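Local coordinates for protein 2-dehydropantoate 2-reductase (Enterococcus faecium DO, PDB 5X20) that probably catalyses the NADPH-dependent reduction of 2-dehydropantoate (ketopantoate) to (R)-pantoate, a step of pantothenate biosynthesis, at residues L17-S22 and D165-S170. Sequence-based numbering, arbitrary orientation.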
ATOM      1  N   LEU A  17     -28.762  20.051   8.500  1.00 35.46           N
ATOM      2  CA  LEU A  17     -29.899  19.443   9.147  1.00 36.81           C
ATOM      3  C   LEU A  17     -29.981  19.901  10.607  1.00 37.76           C
ATOM      4  O   LEU A  17     -31.016  20.401  11.048  1.00 36.18           O
ATOM      5  CB  LEU A  17     -29.716  17.927   9.138  1.00 35.17           C
ATOM      6  CG  LEU A  17     -30.647  17.043   8.311  1.00 39.62           C
ATOM      7  CD1 LEU A  17     -30.768  15.686   8.989  1.00 40.40           C
ATOM      8  CD2 LEU A  17     -32.016  17.684   8.144  1.00 43.14           C
ATOM      9  N   MET A  18     -28.892  19.714  11.356  1.00 36.86           N
ATOM     10  CA  MET A  18     -28.861  20.091  12.771  1.00 37.45           C
ATOM     11  C   MET A  18     -29.075  21.572  12.964  1.00 37.81           C
ATOM     12  O   MET A  18     -29.839  21.959  13.842  1.00 45.60           O
ATOM     13  CB  MET A  18     -27.557  19.637  13.430  1.00 34.52           C
ATOM     14  CG  MET A  18     -27.507  18.136  13.558  1.00 33.14           C
ATOM     15  SD  MET A  18     -25.914  17.395  13.996  1.00 33.75           S
ATOM     16  CE  MET A  18     -25.884  17.704  15.745  1.00 36.87           C
ATOM     17  N   LEU A  19     -28.474  22.404  12.114  1.00 36.87           N
ATOM     18  CA  LEU A  19     -28.687  23.832  12.234  1.00 38.31           C
ATOM     19  C   LEU A  19     -30.135  24.232  11.901  1.00 42.95           C
ATOM     20  O   LEU A  19     -30.716  25.124  12.542  1.00 46.74           O
ATOM     21  CB  LEU A  19     -27.719  24.608  11.372  1.00 37.37           C
ATOM     22  CG  LEU A  19     -26.297  24.594  11.912  1.00 37.89           C
ATOM     23  CD1 LEU A  19     -25.322  24.939  10.782  1.00 38.09           C
ATOM     24  CD2 LEU A  19     -26.097  25.535  13.095  1.00 36.12           C
ATOM     25  N   HIS A  20     -30.733  23.544  10.938  1.00 44.36           N
ATOM     26  CA  HIS A  20     -32.127  23.779  10.569  1.00 46.90           C
ATOM     27  C   HIS A  20     -33.093  23.326  11.679  1.00 50.18           C
ATOM     28  O   HIS A  20     -34.052  24.018  11.983  1.00 52.67           O
ATOM     29  CB  HIS A  20     -32.430  23.076   9.249  1.00 42.65           C
ATOM     30  CG  HIS A  20     -33.882  23.019   8.886  1.00 47.11           C
ATOM     31  ND1 HIS A  20     -34.507  24.034   8.182  1.00 47.63           N
ATOM     32  CD2 HIS A  20     -34.815  22.050   9.069  1.00 45.74           C
ATOM     33  CE1 HIS A  20     -35.766  23.697   7.960  1.00 45.69           C
ATOM     34  NE2 HIS A  20     -35.978  22.503   8.498  1.00 47.56           N
ATOM     35  N   GLN A  21     -32.831  22.186  12.298  1.00 51.65           N
ATOM     36  CA  GLN A  21     -33.714  21.671  13.347  1.00 56.65           C
ATOM     37  C   GLN A  21     -33.763  22.573  14.571  1.00 60.87           C
ATOM     38  O   GLN A  21     -34.667  22.453  15.370  1.00 67.41           O
ATOM     39  CB  GLN A  21     -33.313  20.260  13.769  1.00 61.14           C
ATOM     40  CG  GLN A  21     -33.772  19.229  12.753  1.00 64.84           C
ATOM     41  CD  GLN A  21     -33.285  17.813  13.014  1.00 73.02           C
ATOM     42  OE1 GLN A  21     -32.408  17.577  13.858  1.00 78.95           O
ATOM     43  NE2 GLN A  21     -33.852  16.854  12.275  1.00 74.72           N
ATOM     44  N   SER A  22     -32.798  23.469  14.725  1.00 59.97           N
ATOM     45  CA  SER A  22     -32.815  24.415  15.835  1.00 55.55           C
ATOM     46  C   SER A  22     -33.382  25.760  15.431  1.00 52.19           C
ATOM     47  O   SER A  22     -33.311  26.697  16.203  1.00 51.19           O
ATOM     48  CB  SER A  22     -31.395  24.613  16.370  1.00 58.59           C
ATOM     49  OG  SER A  22     -30.904  23.403  16.923  1.00 58.37           O
ATOM     50  N   ASP A 165     -20.489  28.936  20.289  1.00 38.85           N
ATOM     51  CA  ASP A 165     -21.733  28.838  21.090  1.00 41.92           C
ATOM     52  C   ASP A 165     -22.957  28.600  20.197  1.00 39.65           C
ATOM     53  O   ASP A 165     -23.786  27.737  20.481  1.00 39.06           O
ATOM     54  CB  ASP A 165     -21.960  30.089  21.964  1.00 42.69           C
ATOM     55  CG  ASP A 165     -20.984  30.180  23.126  1.00 44.80           C
ATOM     56  OD1 ASP A 165     -20.447  29.146  23.563  1.00 42.01           O
ATOM     57  OD2 ASP A 165     -20.766  31.313  23.612  1.00 53.34           O
ATOM     58  N   LYS A 166     -23.037  29.352  19.109  1.00 38.33           N
ATOM     59  CA  LYS A 166     -24.113  29.192  18.157  1.00 39.55           C
ATOM     60  C   LYS A 166     -24.229  27.765  17.606  1.00 38.58           C
ATOM     61  O   LYS A 166     -25.345  27.212  17.518  1.00 37.03           O
ATOM     62  CB  LYS A 166     -23.960  30.200  17.043  1.00 42.31           C
ATOM     63  CG  LYS A 166     -25.113  30.123  16.062  1.00 48.45           C
ATOM     64  CD  LYS A 166     -26.147  31.234  16.244  1.00 52.76           C
ATOM     65  CE  LYS A 166     -27.436  30.938  15.491  1.00 56.39           C
ATOM     66  NZ  LYS A 166     -28.544  30.483  16.364  1.00 59.16           N
ATOM     67  N   LEU A 167     -23.096  27.178  17.240  1.00 36.16           N
ATOM     68  CA  LEU A 167     -23.094  25.816  16.717  1.00 35.68           C
ATOM     69  C   LEU A 167     -23.504  24.873  17.820  1.00 34.73           C
ATOM     70  O   LEU A 167     -24.229  23.897  17.581  1.00 32.09           O
ATOM     71  CB  LEU A 167     -21.721  25.431  16.173  1.00 34.18           C
ATOM     72  CG  LEU A 167     -21.243  26.284  15.011  1.00 34.52           C
ATOM     73  CD1 LEU A 167     -19.788  25.971  14.704  1.00 34.69           C
ATOM     74  CD2 LEU A 167     -22.115  26.082  13.772  1.00 33.80           C
ATOM     75  N   SER A 168     -23.026  25.158  19.028  1.00 36.88           N
ATOM     76  CA  SER A 168     -23.367  24.333  20.185  1.00 38.21           C
ATOM     77  C   SER A 168     -24.892  24.352  20.513  1.00 39.10           C
ATOM     78  O   SER A 168     -25.462  23.337  20.880  1.00 37.72           O
ATOM     79  CB  SER A 168     -22.546  24.745  21.375  1.00 36.10           C
ATOM     80  OG  SER A 168     -21.214  24.314  21.189  1.00 34.64           O
ATOM     81  N   GLU A 169     -25.530  25.482  20.278  1.00 42.08           N
ATOM     82  CA  GLU A 169     -26.979  25.584  20.401  1.00 43.54           C
ATOM     83  C   GLU A 169     -27.735  24.651  19.444  1.00 48.04           C
ATOM     84  O   GLU A 169     -28.931  24.385  19.676  1.00 50.69           O
ATOM     85  CB  GLU A 169     -27.408  27.032  20.203  1.00 46.53           C
ATOM     86  CG  GLU A 169     -27.066  27.914  21.378  1.00 47.71           C
ATOM     87  CD  GLU A 169     -27.226  29.396  21.088  1.00 51.34           C
ATOM     88  OE1 GLU A 169     -27.805  29.747  20.029  1.00 51.97           O
ATOM     89  OE2 GLU A 169     -26.711  30.206  21.907  1.00 53.77           O
ATOM     90  N   SER A 170     -27.085  24.169  18.360  1.00 43.68           N
ATOM     91  CA  SER A 170     -27.724  23.172  17.487  1.00 40.84           C
ATOM     92  C   SER A 170     -27.236  21.749  17.771  1.00 37.61           C
ATOM     93  O   SER A 170     -27.376  20.884  16.929  1.00 40.43           O
ATOM     94  CB  SER A 170     -27.543  23.537  16.012  1.00 42.89           C
ATOM     95  OG  SER A 170     -28.259  24.740  15.663  1.00 41.28           O
TER
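S170 and S22 both hold their hydroxyl beside the backbone N (chi1 -67° and -65°), and with CB of each serine pointing at the other segment the two OG atoms come to 3.2 Å of one another, a weak hydrogen bond from S22 OG to S170 OG. S22, just past the helix and exposed, can spend its hydroxyl in this way. L19 sends its CD2 methyl across, 3.4 Å from S170 OG and 4.1 Å from CD2 of L167; both leucines are buried and offer methyls to a light apolar touch beside the polar pair. The carbonyl O of M18 is 3.5 Å from S170 CB, and its flexible, unbranched side chain, bent at chi3 (79°), lays CE 3.7 Å from S170 O. S170 thus sits, buried, against the last turn of helix 10-21, where serine is small enough for its backbone to come close; the CA atoms of L19 and S170 are 5.4 Å apart. Helix 10-21 follows the glycine-rich NAD-binding turn of the Rossmann domain, and the chain leaving helix 157-168 packs on its C-terminal end; the side chain of M18 is about 12 Å from the bound NAD. With one weak hydroxyl bond and few methyl contacts, the contact rests mainly on close van der Waals fit around S170.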